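Local coordinates for protein putative immunoglobulin A1 protease (Bacteroides ovatus, PDB 3N6Z) that is of unproven function, possibly a hydrolase that cleaves immunoglobulin A1, and is built largely as a long parallel beta-solenoid, at residues 152-157 / 199-204; 233-238 / 264-269; 211-216 / 244-249; 248-253 / 281-286. One frame throughout, in Å; residues are numbered along the deposited sequence. Where two conformers were deposited one is given.

How the interactions relate
The four contacts sample different walls and depths of one parallel beta-solenoid. Interaction 1 lies in the buried interior, where two strands not paired with each other meet mainly through aliphatic side chains, with no hydrogen bond. Interactions 2 and 4 join strands of successive coils by backbone hydrogen bonds: 233-238 / 264-269 has isoleucines on one face and a charged, watered face on the other, whereas 248-253 / 281-286 is buried and rich in glycine. Interaction 3 is the most open, with serines, a loop and bridging waters. Lys202 of interaction 1 reaches Glu235 and Asn236 of interaction 2. Ile253 links interactions 2 and 4 inside, and 248-251 continues the chain from interaction 3 into interaction 4.

Interaction 1: 152-157 / 199-204; sequences GYLGLK and SYIKNC
Leu154 carries this contact, reaching from its short strand toward Ile201 and the backbone beside it. Its CG stands anti to the backbone N (chi1 -179°), and from there the CD2 branch comes to 3.4 Å from Ile201 CG1, tighter than usual carbon packing. The same methyl lies 3.5 Å from Tyr200 O, so it meets both the side chain of Ile201 and the carbonyl that precedes it. The two aliphatic chains cross obliquely, and the Ile201 CD1 end comes only to 4.1 Å from Leu154 CD2. Leucine suits the place because a branched, apolar tip can fill space among Leu126, Ile168 and Leu190, which also touch it.

At Gly155 the chain leaves the strand with a positive phi of 76°, a conformation that favours glycine. Its CA lies 3.9 Å from Ser199 OG, and a beta carbon on this residue would run into that hydroxyl. Ser199 turns its OG to other partners, hydrogen-bonding with Asn192 O and Gly166 N, which lets a small polar group sit in a buried place.

No hydrogen bond joins the two segments. Strand 153-154 pairs with 125-131 and 189-190, while 200-202 pairs with 166-169 and 233-235. They therefore face each other through the interior, an arrangement characteristic of the aliphatic core of a parallel beta-helix.

Interaction 2: 233-238 / 264-269; sequences FIENCY and AIKNSA
Ile234 and Ile265 sit in register on the buried face, Ile234 CB 4.4 Å from Ile265 CG1; beta-branched residues suit extended strands and fill a solenoid core. On the other face the CB atoms of Phe233 and Ala264 pack 4.0 Å apart, while the Phe233 ring leads away to stack on Tyr200. Between the faces the parallel backbones are joined by Ile234 N to Ala264 O (2.9 Å) and Lys266 N to Ile234 O (3.0 Å).

Both chains turn a corner at asparagine, Asn236 and Asn267, with positive phi, a conformation this residue tolerates well. The two side chains run alongside each other with amide planes 28° apart; in one of Asn236's two conformers a water bridges its ND2 to Asn267 OD1, while Asn236 OD1 bonds Lys202 NZ and Asn267 ND2 bonds Asn298 OD1. Lys266 O accepts from Asn236 N (3.2 Å) and from Ser268 OG (3.0 Å), the hydroxyl standing above the carbonyl plane. That OG also receives a weak bond from Cys237 N.

At the polar edge Glu235 OE1 forms a salt bridge with Lys202. The Ser268 hydroxyl thus serves the bent backbone, while the amides meet each other through water.

Interaction 3: 211-216 / 244-249; sequences SDRAAS and SATKGG
Asp212 is threaded between Ser244 and Thr246 in parallel register, its N donating to Ser244 O and its O accepting from Thr246 N, each at 3.0 Å. This is the bonding of neighbouring coils in a parallel beta-solenoid, here where strands 209-212 and 243-245 run out into loops.

Asp212 ends its strand with an Asx turn: OD1 accepts from Ala214 N at 2.9 Å, met nearly along the C-O axis, and also from Gly181 N, while OD2 takes Lys219 N. A short carboxylate suits this buried place because three backbone N-H groups satisfy it. On the opposite face of the sheet Ser211 and Ser244 lie beside each other, Ser211 CB 3.8 Å from Ser244 OG. In one of the two conformers of Ser211 its OG is anti to the backbone N (chi1 170°); there a water links the two hydroxyls, and Ser211 OG also accepts from Arg213 NE, close to the guanidinium plane. Small hydroxyls thus serve as polar contacts at a partly exposed surface.

Beyond the strands the contact becomes a watered loop. Lys247 N donates to a water that lies near Asp212 O and Ala214 O, and this water cannot donate fully to every carbonyl around it. Another water spans Arg213 O and Thr246 OG1. The side chains of Thr246 and Arg213 cross at about a right angle, the OG1 lying 3.5 Å from Arg213 CA. Lys247 borders a carbonyl with its aliphatic part, and its extended chain carries CD past the same oxygen: both CB and CD of Lys247 lie 3.4 Å from Ala215 O.

Interaction 4: 248-253 / 281-286; sequences GGVGGI and STVGRI
Gly252 N is held by two carbonyls of the facing segment, Gly284 O at 3.3 Å in its carbonyl plane and Arg285 O at 2.9 Å in a weak, bent bond. Glycine suits this place, since a beta carbon on Gly252 would run into Arg285 O, and one on Gly251 into Ile286 O. Further back the backbones pair straightforwardly, with Gly284 N donating to Val250 O and Val250 N to Thr282 O, both at 2.9 Å, and Thr282 N to Gly248 O.

These are successive parallel strands in one wall of the beta-solenoid, 248-251 and 282-284. Their inward-facing valines pack against each other in register, Val250 CB 4.1 Å from Val283 CG2, and both touch Leu274. Thr282 points to the other face, its OG1 set between the backbone N and carbonyl carbon (chi1 57°), 3.7 Å from Gly249 CA. Ser281 OG accepts a weak bond from Gly248 N; its main partner is Asp278 O, as Gly288 O is that of Thr282 OG1.

Past the strands, Ile253 N donates to Ile286 O at 3.0 Å. The two isoleucines run alongside each other in the same direction, with Ile253 CG1 4.0 Å from Ile286 CG2. Arg285 turns away, its buried guanidinium paired with Asp318 and with the carbonyls of His328 and Gly329.

Interaction 1: 152-157 / 199-204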
loop_
_atom_site.group_PDB
_atom_site.type_symbol
_atom_site.label_atom_id
_atom_site.label_comp_id
_atom_site.label_asym_id
_atom_site.label_seq_id
_atom_site.Cartn_x
_atom_site.Cartn_y
_atom_site.Cartn_z
ATOM N N GLY A 152 -5.088 4.246 -4.037
ATOM C CA GLY A 152 -5.632 3.385 -5.099
ATOM C C GLY A 152 -4.533 3.054 -6.078
ATOM O O GLY A 152 -4.116 1.901 -6.128
ATOM N N TYR A 153 -4.045 4.049 -6.812
ATOM C CA TYR A 153 -2.850 3.935 -7.644
ATOM C C TYR A 153 -1.672 4.558 -6.943
ATOM O O TYR A 153 -1.767 5.673 -6.408
ATOM C CB TYR A 153 -3.029 4.643 -8.999
ATOM C CG TYR A 153 -3.607 3.777 -10.059
ATOM C CD1 TYR A 153 -4.925 3.380 -10.026
ATOM C CD2 TYR A 153 -2.784 3.291 -11.067
ATOM C CE1 TYR A 153 -5.436 2.522 -11.027
ATOM C CE2 TYR A 153 -3.258 2.472 -12.047
ATOM C CZ TYR A 153 -4.557 2.075 -12.036
ATOM O OH TYR A 153 -4.973 1.210 -13.035
ATOM N N LEU A 154 -0.536 3.854 -7.002
ATOM C CA LEU A 154 0.760 4.400 -6.639
ATOM C C LEU A 154 1.512 4.665 -7.943
ATOM O O LEU A 154 1.984 3.746 -8.611
ATOM C CB LEU A 154 1.552 3.467 -5.749
ATOM C CG LEU A 154 2.923 4.006 -5.301
ATOM C CD1 LEU A 154 2.783 5.374 -4.643
ATOM C CD2 LEU A 154 3.615 2.990 -4.382
ATOM N N GLY A 155 1.607 5.940 -8.285
ATOM C CA GLY A 155 2.058 6.361 -9.586
ATOM C C GLY A 155 0.995 6.180 -10.661
ATOM O O GLY A 155 -0.001 5.489 -10.470
ATOM N N LEU A 156 1.246 6.814 -11.802
ATOM C CA LEU A 156 0.437 6.615 -13.001
ATOM C C LEU A 156 1.283 5.921 -14.052
ATOM O O LEU A 156 2.505 6.017 -14.057
ATOM C CB LEU A 156 -0.063 7.957 -13.529
ATOM C CG LEU A 156 -1.121 8.637 -12.658
ATOM C CD1 LEU A 156 -1.360 10.070 -13.115
ATOM C CD2 LEU A 156 -2.391 7.792 -12.654
ATOM N N LYS A 157 0.627 5.192 -14.938
ATOM C CA LYS A 157 1.342 4.331 -15.893
ATOM C C LYS A 157 1.805 5.128 -17.123
ATOM O O LYS A 157 0.998 5.826 -17.757
ATOM C CB LYS A 157 0.430 3.213 -16.364
ATOM C CG LYS A 157 1.133 2.161 -17.205
ATOM C CD LYS A 157 0.145 1.137 -17.742
ATOM C CE LYS A 157 -0.644 1.690 -18.907
ATOM N NZ LYS A 157 -1.601 0.697 -19.493
ATOM N N SER A 199 8.527 4.134 -9.616
ATOM C CA SER A 199 7.461 3.815 -8.666
ATOM C C SER A 199 7.831 2.562 -7.886
ATOM O O SER A 199 8.225 1.539 -8.481
ATOM C CB SER A 199 6.106 3.633 -9.336
ATOM O OG SER A 199 5.657 4.819 -9.983
ATOM N N TYR A 200 7.703 2.626 -6.559
ATOM C CA TYR A 200 8.058 1.509 -5.715
ATOM C C TYR A 200 7.466 1.617 -4.324
ATOM O O TYR A 200 7.053 2.705 -3.873
ATOM C CB TYR A 200 9.578 1.317 -5.639
ATOM C CG TYR A 200 10.401 2.474 -5.140
ATOM C CD1 TYR A 200 10.569 2.699 -3.779
ATOM C CD2 TYR A 200 11.118 3.278 -6.035
ATOM C CE1 TYR A 200 11.394 3.702 -3.323
ATOM C CE2 TYR A 200 11.968 4.287 -5.590
ATOM C CZ TYR A 200 12.099 4.494 -4.231
ATOM O OH TYR A 200 12.930 5.494 -3.767
ATOM N N ILE A 201 7.422 0.465 -3.675
ATOM C CA ILE A 201 7.062 0.329 -2.265
ATOM C C ILE A 201 8.249 -0.312 -1.571
ATOM O O ILE A 201 8.700 -1.381 -1.975
ATOM C CB ILE A 201 5.779 -0.504 -2.053
ATOM C CG1 ILE A 201 4.638 0.036 -2.924
ATOM C CG2 ILE A 201 5.374 -0.552 -0.573
ATOM C CD1 ILE A 201 3.368 -0.829 -2.992
ATOM N N LYS A 202 8.772 0.336 -0.528
ATOM C CA LYS A 202 9.999 -0.101 0.126
ATOM C C LYS A 202 9.908 0.050 1.640
ATOM O O LYS A 202 9.480 1.106 2.118
ATOM C CB LYS A 202 11.178 0.727 -0.397
ATOM C CG LYS A 202 12.541 0.388 0.241
ATOM C CD LYS A 202 13.680 1.219 -0.317
ATOM C CE LYS A 202 15.000 0.786 0.306
ATOM N NZ LYS A 202 15.309 -0.653 0.005
ATOM N N ASN A 203 10.370 -0.963 2.384
ATOM C CA ASN A 203 10.403 -0.907 3.833
ATOM C C ASN A 203 9.007 -0.607 4.416
ATOM O O ASN A 203 8.824 0.322 5.206
ATOM C CB ASN A 203 11.468 0.089 4.341
ATOM C CG ASN A 203 12.859 -0.539 4.419
ATOM O OD1 ASN A 203 13.028 -1.679 4.909
ATOM N ND2 ASN A 203 13.843 0.180 3.909
ATOM N N CYS A 204 8.060 -1.436 4.013
ATOM C CA CYS A 204 6.679 -1.348 4.479
ATOM C C CYS A 204 6.155 -2.675 4.953
ATOM O O CYS A 204 6.604 -3.729 4.541
ATOM C CB CYS A 204 5.722 -0.849 3.374
ATOM S SG CYS A 204 6.057 0.846 2.811
#

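Interaction 2: 233-238 / 264-269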
loop_
_atom_site.group_PDB
_atom_site.type_symbol
_atom_site.label_atom_id
_atom_site.label_comp_id
_atom_site.label_asym_id
_atom_site.label_seq_id
_atom_site.Cartn_x
_atom_site.Cartn_y
_atom_site.Cartn_z
ATOM N N PHE A 233 9.124 -1.682 -8.519
ATOM C CA PHE A 233 9.506 -2.767 -7.608
ATOM C C PHE A 233 8.870 -2.662 -6.239
ATOM O O PHE A 233 8.390 -1.595 -5.843
ATOM C CB PHE A 233 11.058 -2.885 -7.504
ATOM C CG PHE A 233 11.734 -1.696 -6.877
ATOM C CD1 PHE A 233 11.918 -1.631 -5.497
ATOM C CD2 PHE A 233 12.216 -0.639 -7.652
ATOM C CE1 PHE A 233 12.567 -0.529 -4.907
ATOM C CE2 PHE A 233 12.829 0.470 -7.053
ATOM C CZ PHE A 233 13.039 0.503 -5.716
ATOM N N ILE A 234 8.951 -3.778 -5.531
ATOM C CA ILE A 234 8.617 -3.884 -4.120
ATOM C C ILE A 234 9.864 -4.473 -3.446
ATOM O O ILE A 234 10.367 -5.525 -3.880
ATOM C CB ILE A 234 7.382 -4.767 -3.865
ATOM C CG1 ILE A 234 6.134 -4.108 -4.492
ATOM C CG2 ILE A 234 7.195 -5.060 -2.360
ATOM C CD1 ILE A 234 4.878 -5.007 -4.548
ATOM N N GLU A 235 10.334 -3.837 -2.371
ATOM C CA GLU A 235 11.566 -4.218 -1.679
ATOM C C GLU A 235 11.376 -4.094 -0.166
ATOM O O GLU A 235 10.817 -3.111 0.279
ATOM C CB GLU A 235 12.657 -3.256 -2.191
ATOM C CG GLU A 235 14.005 -3.370 -1.678
ATOM C CD GLU A 235 14.946 -2.679 -2.662
ATOM O OE1 GLU A 235 15.042 -1.451 -2.620
ATOM O OE2 GLU A 235 15.503 -3.374 -3.537
ATOM N N ASN A 236 11.896 -5.037 0.603
ATOM C CA ASN A 236 11.879 -4.959 2.052
ATOM C C ASN A 236 10.469 -4.765 2.594
ATOM O O ASN A 236 10.205 -3.918 3.439
ATOM C CB ASN A 236 12.847 -3.899 2.569
ATOM C CG ASN A 236 14.258 -3.986 1.939
ATOM O OD1 ASN A 236 14.856 -2.973 1.661
ATOM N ND2 ASN A 236 14.767 -5.171 1.732
ATOM N N CYS A 237 9.543 -5.568 2.088
ATOM C CA CYS A 237 8.157 -5.528 2.572
ATOM C C CYS A 237 7.697 -6.879 3.052
ATOM O O CYS A 237 8.123 -7.912 2.545
ATOM C CB CYS A 237 7.181 -5.059 1.494
ATOM S SG CYS A 237 7.423 -3.342 0.967
ATOM N N TYR A 238 6.782 -6.880 4.015
ATOM C CA TYR A 238 6.074 -8.091 4.419
ATOM C C TYR A 238 4.654 -7.783 4.831
ATOM O O TYR A 238 4.333 -6.645 5.170
ATOM C CB TYR A 238 6.860 -8.879 5.495
ATOM C CG TYR A 238 6.465 -8.690 6.931
ATOM C CD1 TYR A 238 6.929 -7.614 7.689
ATOM C CD2 TYR A 238 5.619 -9.599 7.552
ATOM C CE1 TYR A 238 6.562 -7.467 9.036
ATOM C CE2 TYR A 238 5.258 -9.467 8.884
ATOM C CZ TYR A 238 5.713 -8.391 9.625
ATOM O OH TYR A 238 5.349 -8.294 10.945
ATOM N N ALA A 264 10.024 -6.167 -10.094
ATOM C CA ALA A 264 11.015 -6.857 -9.252
ATOM C C ALA A 264 10.455 -6.863 -7.829
ATOM O O ALA A 264 9.960 -5.852 -7.354
ATOM C CB ALA A 264 12.411 -6.158 -9.305
ATOM N N ILE A 265 10.536 -8.015 -7.189
ATOM C CA ILE A 265 10.224 -8.139 -5.760
ATOM C C ILE A 265 11.474 -8.754 -5.128
ATOM O O ILE A 265 11.895 -9.870 -5.479
ATOM C CB ILE A 265 8.968 -8.970 -5.420
ATOM C CG1 ILE A 265 7.743 -8.449 -6.180
ATOM C CG2 ILE A 265 8.716 -8.957 -3.890
ATOM C CD1 ILE A 265 6.476 -9.207 -5.916
ATOM N N LYS A 266 12.045 -8.012 -4.179
ATOM C CA LYS A 266 13.317 -8.369 -3.561
ATOM C C LYS A 266 13.207 -8.225 -2.058
ATOM O O LYS A 266 12.619 -7.269 -1.566
ATOM C CB LYS A 266 14.447 -7.458 -4.058
ATOM C CG LYS A 266 14.624 -7.483 -5.599
ATOM C CD LYS A 266 15.795 -6.564 -6.068
ATOM C CE LYS A 266 15.762 -6.306 -7.585
ATOM N NZ LYS A 266 16.667 -5.202 -8.069
ATOM N N ASN A 267 13.817 -9.146 -1.332
ATOM C CA ASN A 267 13.919 -9.061 0.118
ATOM C C ASN A 267 12.564 -8.774 0.741
ATOM O O ASN A 267 12.355 -7.755 1.385
ATOM C CB ASN A 267 14.943 -7.996 0.529
ATOM C CG ASN A 267 16.311 -8.311 0.020
ATOM O OD1 ASN A 267 16.927 -7.526 -0.763
ATOM N ND2 ASN A 267 16.819 -9.418 0.431
ATOM N N SER A 268 11.638 -9.690 0.525
ATOM C CA SER A 268 10.254 -9.572 0.965
ATOM C C SER A 268 9.737 -10.882 1.492
ATOM O O SER A 268 10.310 -11.962 1.240
ATOM C CB SER A 268 9.390 -9.000 -0.167
ATOM O OG SER A 268 9.805 -7.634 -0.474
ATOM N N ALA A 269 8.655 -10.821 2.264
ATOM C CA ALA A 269 8.139 -12.030 2.900
ATOM C C ALA A 269 6.611 -12.034 3.026
ATOM O O ALA A 269 5.983 -11.007 3.359
ATOM C CB ALA A 269 8.750 -12.203 4.309
HETATM O O HOH W 1 15.458 -2.646 -6.133
HETATM O O HOH W 2 17.027 -4.451 -0.076
#

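Interaction 3: 211-216 / 244-249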
loop_
_atom_site.group_PDB
_atom_site.type_symbol
_atom_site.label_atom_id
_atom_site.label_comp_id
_atom_site.label_asym_id
_atom_site.label_seq_id
_atom_site.Cartn_x
_atom_site.Cartn_y
_atom_site.Cartn_z
ATOM N N SER A 211 -9.302 -7.961 0.781
ATOM C CA SER A 211 -10.272 -8.761 0.050
ATOM C C SER A 211 -10.602 -8.090 -1.273
ATOM O O SER A 211 -10.982 -6.908 -1.295
ATOM C CB SER A 211 -11.538 -8.943 0.895
ATOM O OG SER A 211 -12.585 -9.515 0.141
ATOM N N ASP A 212 -10.479 -8.852 -2.365
ATOM C CA ASP A 212 -10.963 -8.403 -3.662
ATOM C C ASP A 212 -12.263 -9.174 -3.959
ATOM O O ASP A 212 -12.238 -10.370 -4.225
ATOM C CB ASP A 212 -9.952 -8.584 -4.785
ATOM C CG ASP A 212 -10.396 -7.935 -6.067
ATOM O OD1 ASP A 212 -11.606 -7.726 -6.282
ATOM O OD2 ASP A 212 -9.524 -7.657 -6.912
ATOM N N ARG A 213 -13.377 -8.449 -3.901
ATOM C CA ARG A 213 -14.711 -9.038 -4.061
ATOM C C ARG A 213 -15.226 -8.983 -5.480
ATOM O O ARG A 213 -16.403 -9.318 -5.704
ATOM C CB ARG A 213 -15.701 -8.403 -3.074
ATOM C CG ARG A 213 -15.332 -8.790 -1.686
ATOM C CD ARG A 213 -16.239 -8.325 -0.588
ATOM N NE ARG A 213 -15.601 -8.710 0.674
ATOM C CZ ARG A 213 -16.081 -8.473 1.888
ATOM N NH1 ARG A 213 -17.236 -7.821 2.052
ATOM N NH2 ARG A 213 -15.381 -8.883 2.945
ATOM N N ALA A 214 -14.380 -8.658 -6.462
ATOM C CA ALA A 214 -14.809 -8.717 -7.877
ATOM C C ALA A 214 -15.362 -10.098 -8.209
ATOM O O ALA A 214 -14.819 -11.138 -7.795
ATOM C CB ALA A 214 -13.641 -8.386 -8.820
ATOM N N ALA A 215 -16.434 -10.109 -8.993
ATOM C CA ALA A 215 -17.033 -11.379 -9.411
ATOM C C ALA A 215 -16.099 -12.252 -10.247
ATOM O O ALA A 215 -16.240 -13.464 -10.265
ATOM C CB ALA A 215 -18.379 -11.139 -10.165
ATOM N N SER A 216 -15.176 -11.600 -10.954
ATOM C CA SER A 216 -14.107 -12.277 -11.684
ATOM C C SER A 216 -12.918 -11.325 -11.851
ATOM O O SER A 216 -13.034 -10.119 -11.691
ATOM C CB SER A 216 -14.590 -12.790 -13.050
ATOM O OG SER A 216 -14.804 -11.718 -13.957
ATOM N N SER A 244 -7.580 -12.392 0.468
ATOM C CA SER A 244 -8.516 -13.242 -0.253
ATOM C C SER A 244 -9.096 -12.575 -1.493
ATOM O O SER A 244 -9.078 -11.354 -1.617
ATOM C CB SER A 244 -9.620 -13.690 0.700
ATOM O OG SER A 244 -10.388 -12.578 1.077
ATOM N N ALA A 245 -9.550 -13.413 -2.429
ATOM C CA ALA A 245 -10.318 -12.958 -3.581
ATOM C C ALA A 245 -11.491 -13.908 -3.781
ATOM O O ALA A 245 -11.339 -15.134 -3.647
ATOM C CB ALA A 245 -9.437 -12.896 -4.873
ATOM N N THR A 246 -12.641 -13.349 -4.148
ATOM C CA THR A 246 -13.811 -14.150 -4.526
ATOM C C THR A 246 -13.514 -15.039 -5.728
ATOM O O THR A 246 -13.844 -16.228 -5.713
ATOM C CB THR A 246 -14.969 -13.200 -4.846
ATOM O OG1 THR A 246 -15.285 -12.474 -3.665
ATOM C CG2 THR A 246 -16.182 -13.918 -5.388
ATOM N N LYS A 247 -12.843 -14.492 -6.750
ATOM C CA LYS A 247 -12.545 -15.229 -7.979
ATOM C C LYS A 247 -11.438 -14.474 -8.693
ATOM O O LYS A 247 -11.671 -13.473 -9.345
ATOM C CB LYS A 247 -13.802 -15.342 -8.871
ATOM C CG LYS A 247 -13.549 -16.145 -10.153
ATOM C CD LYS A 247 -14.840 -16.464 -10.907
ATOM C CE LYS A 247 -14.591 -17.112 -12.258
ATOM N NZ LYS A 247 -15.872 -17.483 -12.904
ATOM N N GLY A 248 -10.211 -14.956 -8.510
ATOM C CA GLY A 248 -9.060 -14.345 -9.152
ATOM C C GLY A 248 -7.770 -14.793 -8.512
ATOM O O GLY A 248 -7.657 -15.925 -8.041
ATOM N N GLY A 249 -6.791 -13.900 -8.569
ATOM C CA GLY A 249 -5.452 -14.158 -8.081
ATOM C C GLY A 249 -5.239 -13.573 -6.699
ATOM O O GLY A 249 -5.680 -12.455 -6.407
HETATM O O HOH W 3 -12.480 -12.034 -0.812
HETATM O O HOH W 4 -12.285 -11.584 -6.832
HETATM O O HOH W 5 -17.749 -11.295 -3.932
#

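Interaction 4: 248-253 / 281-286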
loop_
_atom_site.group_PDB
_atom_site.type_symbol
_atom_site.label_atom_id
_atom_site.label_comp_id
_atom_site.label_asym_id
_atom_site.label_seq_id
_atom_site.Cartn_x
_atom_site.Cartn_y
_atom_site.Cartn_z
ATOM N N GLY A 248 -10.211 -14.956 -8.510
ATOM C CA GLY A 248 -9.060 -14.345 -9.152
ATOM C C GLY A 248 -7.770 -14.793 -8.512
ATOM O O GLY A 248 -7.657 -15.925 -8.041
ATOM N N GLY A 249 -6.791 -13.900 -8.569
ATOM C CA GLY A 249 -5.452 -14.158 -8.081
ATOM C C GLY A 249 -5.239 -13.573 -6.699
ATOM O O GLY A 249 -5.680 -12.455 -6.407
ATOM N N VAL A 250 -4.508 -14.318 -5.881
ATOM C CA VAL A 250 -4.165 -13.946 -4.530
ATOM C C VAL A 250 -2.682 -14.160 -4.345
ATOM O O VAL A 250 -2.180 -15.247 -4.595
ATOM C CB VAL A 250 -4.947 -14.781 -3.503
ATOM C CG1 VAL A 250 -4.628 -14.361 -2.049
ATOM C CG2 VAL A 250 -6.432 -14.734 -3.775
ATOM N N GLY A 251 -1.996 -13.141 -3.844
ATOM C CA GLY A 251 -0.589 -13.238 -3.500
ATOM C C GLY A 251 -0.302 -12.678 -2.122
ATOM O O GLY A 251 -0.890 -11.667 -1.711
ATOM N N GLY A 252 0.674 -13.260 -1.428
ATOM C CA GLY A 252 1.076 -12.730 -0.130
ATOM C C GLY A 252 1.658 -11.330 -0.226
ATOM O O GLY A 252 1.519 -10.544 0.717
ATOM N N ILE A 253 2.296 -11.022 -1.348
ATOM C CA ILE A 253 2.822 -9.696 -1.619
ATOM C C ILE A 253 1.991 -8.974 -2.695
ATOM O O ILE A 253 1.509 -7.850 -2.464
ATOM C CB ILE A 253 4.323 -9.703 -1.984
ATOM C CG1 ILE A 253 5.158 -10.239 -0.814
ATOM C CG2 ILE A 253 4.807 -8.304 -2.370
ATOM C CD1 ILE A 253 5.188 -9.369 0.446
ATOM N N SER A 281 -9.591 -19.783 -8.974
ATOM C CA SER A 281 -8.603 -18.888 -8.377
ATOM C C SER A 281 -7.184 -19.455 -8.438
ATOM O O SER A 281 -6.969 -20.660 -8.548
ATOM C CB SER A 281 -8.968 -18.584 -6.925
ATOM O OG SER A 281 -10.241 -17.966 -6.805
ATOM N N THR A 282 -6.215 -18.547 -8.389
ATOM C CA THR A 282 -4.798 -18.909 -8.278
ATOM C C THR A 282 -4.256 -18.245 -7.016
ATOM O O THR A 282 -4.545 -17.084 -6.741
ATOM C CB THR A 282 -3.993 -18.535 -9.534
ATOM O OG1 THR A 282 -4.133 -17.135 -9.798
ATOM C CG2 THR A 282 -4.495 -19.335 -10.735
ATOM N N VAL A 283 -3.477 -18.999 -6.251
ATOM C CA VAL A 283 -2.889 -18.533 -5.010
ATOM C C VAL A 283 -1.398 -18.771 -5.018
ATOM O O VAL A 283 -0.947 -19.914 -5.163
ATOM C CB VAL A 283 -3.564 -19.191 -3.807
ATOM C CG1 VAL A 283 -2.879 -18.760 -2.507
ATOM C CG2 VAL A 283 -5.065 -18.889 -3.783
ATOM N N GLY A 284 -0.639 -17.693 -4.867
ATOM C CA GLY A 284 0.834 -17.763 -4.799
ATOM C C GLY A 284 1.285 -17.186 -3.473
ATOM O O GLY A 284 0.794 -16.122 -3.043
ATOM N N ARG A 285 2.235 -17.823 -2.803
ATOM C CA ARG A 285 2.668 -17.265 -1.512
ATOM C C ARG A 285 3.154 -15.838 -1.718
ATOM O O ARG A 285 2.952 -15.000 -0.842
ATOM C CB ARG A 285 3.695 -18.121 -0.794
ATOM C CG ARG A 285 3.233 -19.529 -0.507
ATOM C CD ARG A 285 4.139 -20.272 0.479
ATOM N NE ARG A 285 5.462 -20.514 -0.091
ATOM C CZ ARG A 285 6.250 -21.544 0.202
ATOM N NH1 ARG A 285 5.899 -22.412 1.146
ATOM N NH2 ARG A 285 7.393 -21.691 -0.455
ATOM N N ILE A 286 3.849 -15.563 -2.834
ATOM C CA ILE A 286 4.336 -14.197 -3.119
ATOM C C ILE A 286 3.450 -13.479 -4.149
ATOM O O ILE A 286 2.985 -12.345 -3.910
ATOM C CB ILE A 286 5.826 -14.189 -3.575
ATOM C CG1 ILE A 286 6.720 -15.060 -2.658
ATOM C CG2 ILE A 286 6.395 -12.747 -3.623
ATOM C CD1 ILE A 286 6.732 -14.588 -1.200
#